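Local coordinates for protein RNA-dependent RNA Polymerase (Bombyx mori cytoplasmic polyhedrosis virus, PDB 6TZ0) that catalyses RNA-directed RNA synthesis, transcribing and replicating the segmented double-stranded genome of a cytoplasmic polyhedrosis virus, at residues Q97-A109 with C237-I249. Residues are numbered along the deposited sequence; the frame is centred on the assembly and turned at random.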
ATOM      1  N   GLN A  97     -27.546   5.558   5.883  1.00 40.75           N
ATOM      2  CA  GLN A  97     -26.589   6.605   5.550  1.00 40.75           C
ATOM      3  C   GLN A  97     -25.991   7.281   6.774  1.00 40.75           C
ATOM      4  O   GLN A  97     -24.792   7.151   7.036  1.00 40.75           O
ATOM      5  CB  GLN A  97     -27.269   7.657   4.688  1.00 40.75           C
ATOM      6  CG  GLN A  97     -26.376   8.784   4.270  1.00 40.75           C
ATOM      7  CD  GLN A  97     -27.130   9.836   3.511  1.00 40.75           C
ATOM      8  OE1 GLN A  97     -28.328   9.722   3.287  1.00 40.75           O
ATOM      9  NE2 GLN A  97     -26.441  10.884   3.140  1.00 40.75           N
ATOM     10  N   GLY A  98     -26.808   7.999   7.533  1.00 41.79           N
ATOM     11  CA  GLY A  98     -26.312   8.527   8.780  1.00 41.79           C
ATOM     12  C   GLY A  98     -26.649   7.578   9.904  1.00 41.79           C
ATOM     13  O   GLY A  98     -27.741   7.642  10.474  1.00 41.79           O
ATOM     14  N   HIS A  99     -25.718   6.693  10.234  1.00 41.90           N
ATOM     15  CA  HIS A  99     -25.901   5.747  11.318  1.00 41.90           C
ATOM     16  C   HIS A  99     -24.866   6.040  12.390  1.00 41.90           C
ATOM     17  O   HIS A  99     -23.696   6.291  12.085  1.00 41.90           O
ATOM     18  CB  HIS A  99     -25.821   4.292  10.827  1.00 41.90           C
ATOM     19  CG  HIS A  99     -24.497   3.899  10.257  1.00 41.90           C
ATOM     20  ND1 HIS A  99     -24.129   4.182   8.961  1.00 41.90           N
ATOM     21  CD2 HIS A  99     -23.464   3.212  10.798  1.00 41.90           C
ATOM     22  CE1 HIS A  99     -22.921   3.699   8.734  1.00 41.90           C
ATOM     23  NE2 HIS A  99     -22.494   3.107   9.833  1.00 41.90           N
ATOM     24  N   LYS A 100     -25.323   6.033  13.642  1.00 45.23           N
ATOM     25  CA  LYS A 100     -24.559   6.636  14.727  1.00 45.23           C
ATOM     26  C   LYS A 100     -23.328   5.815  15.087  1.00 45.23           C
ATOM     27  O   LYS A 100     -22.260   6.376  15.352  1.00 45.23           O
ATOM     28  CB  LYS A 100     -25.461   6.827  15.945  1.00 45.23           C
ATOM     29  CG  LYS A 100     -24.788   7.506  17.118  1.00 45.23           C
ATOM     30  CD  LYS A 100     -25.764   7.759  18.249  1.00 45.23           C
ATOM     31  CE  LYS A 100     -26.729   8.871  17.876  1.00 45.23           C
ATOM     32  NZ  LYS A 100     -26.025  10.169  17.708  1.00 45.23           N
ATOM     33  N   TYR A 101     -23.444   4.496  15.091  1.00 44.31           N
ATOM     34  CA  TYR A 101     -22.395   3.639  15.619  1.00 44.31           C
ATOM     35  C   TYR A 101     -21.715   2.887  14.488  1.00 44.31           C
ATOM     36  O   TYR A 101     -22.386   2.315  13.625  1.00 44.31           O
ATOM     37  CB  TYR A 101     -22.966   2.660  16.642  1.00 44.31           C
ATOM     38  CG  TYR A 101     -23.609   3.365  17.804  1.00 44.31           C
ATOM     39  CD1 TYR A 101     -22.835   3.952  18.793  1.00 44.31           C
ATOM     40  CD2 TYR A 101     -24.988   3.455  17.905  1.00 44.31           C
ATOM     41  CE1 TYR A 101     -23.418   4.607  19.850  1.00 44.31           C
ATOM     42  CE2 TYR A 101     -25.580   4.107  18.955  1.00 44.31           C
ATOM     43  CZ  TYR A 101     -24.789   4.681  19.927  1.00 44.31           C
ATOM     44  OH  TYR A 101     -25.363   5.333  20.989  1.00 44.31           O
ATOM     45  N   ASP A 102     -20.386   2.892  14.500  1.00 43.92           N
ATOM     46  CA  ASP A 102     -19.591   2.085  13.591  1.00 43.92           C
ATOM     47  C   ASP A 102     -18.860   0.968  14.309  1.00 43.92           C
ATOM     48  O   ASP A 102     -18.151   0.191  13.664  1.00 43.92           O
ATOM     49  CB  ASP A 102     -18.574   2.956  12.848  1.00 43.92           C
ATOM     50  CG  ASP A 102     -19.223   3.910  11.880  1.00 43.92           C
ATOM     51  OD1 ASP A 102     -20.319   3.593  11.381  1.00 43.92           O
ATOM     52  OD2 ASP A 102     -18.635   4.972  11.605  1.00 43.92           O
ATOM     53  N   TYR A 103     -19.001   0.876  15.627  1.00 43.16           N
ATOM     54  CA  TYR A 103     -18.235  -0.062  16.424  1.00 43.16           C
ATOM     55  C   TYR A 103     -19.175  -0.759  17.398  1.00 43.16           C
ATOM     56  O   TYR A 103     -20.395  -0.583  17.346  1.00 43.16           O
ATOM     57  CB  TYR A 103     -17.068   0.658  17.115  1.00 43.16           C
ATOM     58  CG  TYR A 103     -15.990   1.111  16.147  1.00 43.16           C
ATOM     59  CD1 TYR A 103     -14.960   0.264  15.781  1.00 43.16           C
ATOM     60  CD2 TYR A 103     -16.029   2.371  15.571  1.00 43.16           C
ATOM     61  CE1 TYR A 103     -13.990   0.658  14.895  1.00 43.16           C
ATOM     62  CE2 TYR A 103     -15.067   2.775  14.671  1.00 43.16           C
ATOM     63  CZ  TYR A 103     -14.049   1.912  14.338  1.00 43.16           C
ATOM     64  OH  TYR A 103     -13.077   2.297  13.450  1.00 43.16           O
ATOM     65  N   LEU A 104     -18.602  -1.562  18.289  1.00 43.27           N
ATOM     66  CA  LEU A 104     -19.378  -2.422  19.177  1.00 43.27           C
ATOM     67  C   LEU A 104     -19.999  -1.594  20.296  1.00 43.27           C
ATOM     68  O   LEU A 104     -19.287  -1.048  21.144  1.00 43.27           O
ATOM     69  CB  LEU A 104     -18.479  -3.530  19.723  1.00 43.27           C
ATOM     70  CG  LEU A 104     -18.986  -4.776  20.458  1.00 43.27           C
ATOM     71  CD1 LEU A 104     -19.060  -4.550  21.932  1.00 43.27           C
ATOM     72  CD2 LEU A 104     -20.359  -5.168  19.954  1.00 43.27           C
ATOM     73  N   VAL A 105     -21.323  -1.494  20.285  1.00 43.03           N
ATOM     74  CA  VAL A 105     -22.075  -0.850  21.356  1.00 43.03           C
ATOM     75  C   VAL A 105     -22.058  -1.767  22.575  1.00 43.03           C
ATOM     76  O   VAL A 105     -21.953  -2.988  22.447  1.00 43.03           O
ATOM     77  CB  VAL A 105     -23.506  -0.546  20.859  1.00 43.03           C
ATOM     78  CG1 VAL A 105     -24.339   0.227  21.866  1.00 43.03           C
ATOM     79  CG2 VAL A 105     -23.447   0.221  19.571  1.00 43.03           C
ATOM     80  N   THR A 106     -22.101  -1.183  23.770  1.00 43.90           N
ATOM     81  CA  THR A 106     -22.105  -1.959  25.005  1.00 43.90           C
ATOM     82  C   THR A 106     -23.514  -2.459  25.311  1.00 43.90           C
ATOM     83  O   THR A 106     -24.456  -1.664  25.390  1.00 43.90           O
ATOM     84  CB  THR A 106     -21.570  -1.110  26.153  1.00 43.90           C
ATOM     85  OG1 THR A 106     -20.253  -0.658  25.828  1.00 43.90           O
ATOM     86  CG2 THR A 106     -21.501  -1.920  27.423  1.00 43.90           C
ATOM     87  N   PHE A 107     -23.654  -3.773  25.477  1.00 44.34           N
ATOM     88  CA  PHE A 107     -24.912  -4.396  25.872  1.00 44.34           C
ATOM     89  C   PHE A 107     -24.596  -5.703  26.591  1.00 44.34           C
ATOM     90  O   PHE A 107     -23.436  -6.097  26.716  1.00 44.34           O
ATOM     91  CB  PHE A 107     -25.847  -4.593  24.667  1.00 44.34           C
ATOM     92  CG  PHE A 107     -25.233  -5.360  23.525  1.00 44.34           C
ATOM     93  CD1 PHE A 107     -25.326  -6.734  23.456  1.00 44.34           C
ATOM     94  CD2 PHE A 107     -24.586  -4.694  22.504  1.00 44.34           C
ATOM     95  CE1 PHE A 107     -24.766  -7.425  22.409  1.00 44.34           C
ATOM     96  CE2 PHE A 107     -24.018  -5.383  21.457  1.00 44.34           C
ATOM     97  CZ  PHE A 107     -24.110  -6.750  21.413  1.00 44.34           C
ATOM     98  N   ARG A 108     -25.637  -6.368  27.080  1.00 45.67           N
ATOM     99  CA  ARG A 108     -25.469  -7.635  27.781  1.00 45.67           C
ATOM    100  C   ARG A 108     -25.216  -8.754  26.780  1.00 45.67           C
ATOM    101  O   ARG A 108     -25.888  -8.845  25.753  1.00 45.67           O
ATOM    102  CB  ARG A 108     -26.701  -7.937  28.633  1.00 45.67           C
ATOM    103  CG  ARG A 108     -26.591  -9.197  29.471  1.00 45.67           C
ATOM    104  CD  ARG A 108     -27.800  -9.390  30.358  1.00 45.67           C
ATOM    105  NE  ARG A 108     -29.025  -9.565  29.587  1.00 45.67           N
ATOM    106  CZ  ARG A 108     -29.456 -10.728  29.115  1.00 45.67           C
ATOM    107  NH1 ARG A 108     -28.773 -11.839  29.339  1.00 45.67           N
ATOM    108  NH2 ARG A 108     -30.580 -10.777  28.422  1.00 45.67           N
ATOM    109  N   ALA A 109     -24.238  -9.611  27.090  1.00 46.33           N
ATOM    110  CA  ALA A 109     -23.692 -10.543  26.106  1.00 46.33           C
ATOM    111  C   ALA A 109     -24.685 -11.629  25.701  1.00 46.33           C
ATOM    112  O   ALA A 109     -24.563 -12.197  24.610  1.00 46.33           O
ATOM    113  CB  ALA A 109     -22.416 -11.180  26.650  1.00 46.33           C
ATOM    114  N   CYS A 237     -15.911   6.384  28.660  1.00 42.42           N
ATOM    115  CA  CYS A 237     -16.058   6.301  27.212  1.00 42.42           C
ATOM    116  C   CYS A 237     -16.797   5.037  26.803  1.00 42.42           C
ATOM    117  O   CYS A 237     -17.490   5.027  25.782  1.00 42.42           O
ATOM    118  CB  CYS A 237     -14.693   6.366  26.535  1.00 42.42           C
ATOM    119  SG  CYS A 237     -13.861   7.948  26.736  1.00 42.42           S
ATOM    120  N   ALA A 238     -16.679   3.976  27.594  1.00 42.03           N
ATOM    121  CA  ALA A 238     -17.393   2.735  27.326  1.00 42.03           C
ATOM    122  C   ALA A 238     -18.831   2.738  27.819  1.00 42.03           C
ATOM    123  O   ALA A 238     -19.516   1.726  27.647  1.00 42.03           O
ATOM    124  CB  ALA A 238     -16.668   1.566  27.970  1.00 42.03           C
ATOM    125  N   LYS A 239     -19.278   3.827  28.452  1.00 44.40           N
ATOM    126  CA  LYS A 239     -20.653   3.930  28.943  1.00 44.40           C
ATOM    127  C   LYS A 239     -21.695   3.763  27.832  1.00 44.40           C
ATOM    128  O   LYS A 239     -22.754   3.169  28.056  1.00 44.40           O
ATOM    129  CB  LYS A 239     -20.826   5.271  29.652  1.00 44.40           C
ATOM    130  CG  LYS A 239     -22.135   5.469  30.352  1.00 44.40           C
ATOM    131  CD  LYS A 239     -22.177   6.827  31.018  1.00 44.40           C
ATOM    132  CE  LYS A 239     -21.274   6.846  32.233  1.00 44.40           C
ATOM    133  NZ  LYS A 239     -21.387   8.119  32.991  1.00 44.40           N
ATOM    134  N   ASP A 240     -21.420   4.270  26.632  1.00 44.66           N
ATOM    135  CA  ASP A 240     -22.317   4.056  25.497  1.00 44.66           C
ATOM    136  C   ASP A 240     -21.657   3.246  24.390  1.00 44.66           C
ATOM    137  O   ASP A 240     -22.157   2.179  24.023  1.00 44.66           O
ATOM    138  CB  ASP A 240     -22.794   5.410  24.955  1.00 44.66           C
ATOM    139  CG  ASP A 240     -23.925   5.291  23.942  1.00 44.66           C
ATOM    140  OD1 ASP A 240     -24.431   4.181  23.684  1.00 44.66           O
ATOM    141  OD2 ASP A 240     -24.308   6.334  23.381  1.00 44.66           O
ATOM    142  N   SER A 241     -20.553   3.728  23.839  1.00 43.55           N
ATOM    143  CA  SER A 241     -19.835   3.024  22.787  1.00 43.55           C
ATOM    144  C   SER A 241     -18.380   3.424  22.920  1.00 43.55           C
ATOM    145  O   SER A 241     -18.055   4.606  22.799  1.00 43.55           O
ATOM    146  CB  SER A 241     -20.374   3.371  21.406  1.00 43.55           C
ATOM    147  OG  SER A 241     -19.649   2.690  20.400  1.00 43.55           O
ATOM    148  N   TYR A 242     -17.520   2.442  23.170  1.00 42.09           N
ATOM    149  CA  TYR A 242     -16.176   2.729  23.654  1.00 42.09           C
ATOM    150  C   TYR A 242     -15.288   3.301  22.556  1.00 42.09           C
ATOM    151  O   TYR A 242     -14.644   4.341  22.751  1.00 42.09           O
ATOM    152  CB  TYR A 242     -15.600   1.451  24.258  1.00 42.09           C
ATOM    153  CG  TYR A 242     -14.203   1.532  24.800  1.00 42.09           C
ATOM    154  CD1 TYR A 242     -13.881   2.424  25.808  1.00 42.09           C
ATOM    155  CD2 TYR A 242     -13.237   0.630  24.390  1.00 42.09           C
ATOM    156  CE1 TYR A 242     -12.610   2.477  26.329  1.00 42.09           C
ATOM    157  CE2 TYR A 242     -11.967   0.666  24.911  1.00 42.09           C
ATOM    158  CZ  TYR A 242     -11.661   1.589  25.883  1.00 42.09           C
ATOM    159  OH  TYR A 242     -10.395   1.631  26.406  1.00 42.09           O
ATOM    160  N   ILE A 243     -15.289   2.674  21.381  1.00 43.17           N
ATOM    161  CA  ILE A 243     -14.397   3.089  20.305  1.00 43.17           C
ATOM    162  C   ILE A 243     -14.857   4.411  19.699  1.00 43.17           C
ATOM    163  O   ILE A 243     -14.032   5.271  19.363  1.00 43.17           O
ATOM    164  CB  ILE A 243     -14.306   1.975  19.251  1.00 43.17           C
ATOM    165  CG1 ILE A 243     -13.898   0.655  19.903  1.00 43.17           C
ATOM    166  CG2 ILE A 243     -13.310   2.327  18.197  1.00 43.17           C
ATOM    167  CD1 ILE A 243     -12.558   0.684  20.573  1.00 43.17           C
ATOM    168  N   ASP A 244     -16.172   4.610  19.583  1.00 44.56           N
ATOM    169  CA  ASP A 244     -16.704   5.850  19.023  1.00 44.56           C
ATOM    170  C   ASP A 244     -16.396   7.042  19.915  1.00 44.56           C
ATOM    171  O   ASP A 244     -16.003   8.109  19.424  1.00 44.56           O
ATOM    172  CB  ASP A 244     -18.210   5.729  18.820  1.00 44.56           C
ATOM    173  CG  ASP A 244     -18.567   4.801  17.691  1.00 44.56           C
ATOM    174  OD1 ASP A 244     -17.789   4.715  16.725  1.00 44.56           O
ATOM    175  OD2 ASP A 244     -19.626   4.154  17.770  1.00 44.56           O
ATOM    176  N   GLU A 245     -16.542   6.873  21.227  1.00 45.91           N
ATOM    177  CA  GLU A 245     -16.244   7.970  22.135  1.00 45.91           C
ATOM    178  C   GLU A 245     -14.747   8.212  22.249  1.00 45.91           C
ATOM    179  O   GLU A 245     -14.328   9.352  22.441  1.00 45.91           O
ATOM    180  CB  GLU A 245     -16.858   7.712  23.505  1.00 45.91           C
ATOM    181  CG  GLU A 245     -18.360   7.848  23.509  1.00 45.91           C
ATOM    182  CD  GLU A 245     -18.807   9.273  23.253  1.00 45.91           C
ATOM    183  OE1 GLU A 245     -18.109  10.206  23.702  1.00 45.91           O
ATOM    184  OE2 GLU A 245     -19.849   9.461  22.593  1.00 45.91           O
ATOM    185  N   LYS A 246     -13.928   7.162  22.126  1.00 41.93           N
ATOM    186  CA  LYS A 246     -12.480   7.362  22.069  1.00 41.93           C
ATOM    187  C   LYS A 246     -12.070   8.158  20.837  1.00 41.93           C
ATOM    188  O   LYS A 246     -11.253   9.080  20.931  1.00 41.93           O
ATOM    189  CB  LYS A 246     -11.766   6.017  22.083  1.00 41.93           C
ATOM    190  CG  LYS A 246     -11.599   5.391  23.439  1.00 41.93           C
ATOM    191  CD  LYS A 246     -11.365   3.918  23.260  1.00 41.93           C
ATOM    192  CE  LYS A 246     -10.080   3.618  22.559  1.00 41.93           C
ATOM    193  NZ  LYS A 246      -9.971   2.153  22.383  1.00 41.93           N
ATOM    194  N   LEU A 247     -12.633   7.824  19.677  1.00 41.55           N
ATOM    195  CA  LEU A 247     -12.316   8.553  18.458  1.00 41.55           C
ATOM    196  C   LEU A 247     -12.891   9.961  18.447  1.00 41.55           C
ATOM    197  O   LEU A 247     -12.380  10.813  17.714  1.00 41.55           O
ATOM    198  CB  LEU A 247     -12.827   7.793  17.238  1.00 41.55           C
ATOM    199  CG  LEU A 247     -12.125   6.486  16.895  1.00 41.55           C
ATOM    200  CD1 LEU A 247     -12.850   5.794  15.762  1.00 41.55           C
ATOM    201  CD2 LEU A 247     -10.687   6.760  16.528  1.00 41.55           C
ATOM    202  N   LYS A 248     -13.935  10.235  19.228  1.00 43.23           N
ATOM    203  CA  LYS A 248     -14.536  11.560  19.144  1.00 43.23           C
ATOM    204  C   LYS A 248     -13.758  12.608  19.943  1.00 43.23           C
ATOM    205  O   LYS A 248     -13.756  13.784  19.566  1.00 43.23           O
ATOM    206  CB  LYS A 248     -15.996  11.502  19.594  1.00 43.23           C
ATOM    207  CG  LYS A 248     -16.802  12.728  19.217  1.00 43.23           C
ATOM    208  CD  LYS A 248     -18.268  12.563  19.531  1.00 43.23           C
ATOM    209  CE  LYS A 248     -18.606  13.134  20.889  1.00 43.23           C
ATOM    210  NZ  LYS A 248     -18.317  12.202  22.009  1.00 43.23           N
ATOM    211  N   ILE A 249     -13.076  12.220  21.020  1.00 42.45           N
ATOM    212  CA  ILE A 249     -12.359  13.198  21.837  1.00 42.45           C
ATOM    213  C   ILE A 249     -10.861  12.926  21.819  1.00 42.45           C
ATOM    214  O   ILE A 249     -10.137  13.302  22.745  1.00 42.45           O
ATOM    215  CB  ILE A 249     -12.919  13.241  23.276  1.00 42.45           C
ATOM    216  CG1 ILE A 249     -13.023  11.851  23.916  1.00 42.45           C
ATOM    217  CG2 ILE A 249     -14.282  13.884  23.284  1.00 42.45           C
ATOM    218  CD1 ILE A 249     -11.858  11.380  24.754  1.00 42.45           C
TER
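Y103 and Y101 are the two rings by which the extended loop 97-109 packs along one side of helix 242-248 and the turn leading into it, 238-241. I243 lays its CG2 methyl over the middle of one face of the Y103 ring, 3.5 Å from the centroid and 10° off the ring normal, a CH-pi contact. CG2 gets there because it is the branch anti to the backbone N, while CG1 turns away. One helical turn on, L247 brings CD1 to within 3.9 Å of Y103 CE2, so the ring rests on two side chains of the same helix. T347 also touches Y103.

The Y101 ring is sandwiched within its own loop, with V105 CG2 on one face and K100 CG on the opposite face; from the helix side S241 CB approaches it at 3.6 Å from CE1.

Among the polar contacts, Y101 OH donates to D240 OD2 (2.8 Å), meeting the carboxylate on its syn side, with ring and carboxylate planes 74° apart. T106 OG1 donates to the carbonyl O of A238 at 3.1 Å, and T106 N makes a weak hydrogen bond to D240 O. D244 sits between the two rings, OD1 at the edge of Y103 and OD2 at the edge of Y101, each near the ring plane. It is steadied from its own segment: S241 OG reaches OD2 at 3.0 Å from above the carboxylate plane.

Elsewhere, Y86 OH bonds to both Y103 O and V105 N. Both segments belong to the N-terminal region of this reovirus-family polymerase, where an irregular loop packs along a short helix and its lead-in turn; the side chain of L247, which packs on Y103, also lies about 4 Å from that of R485, a UTP-binding residue.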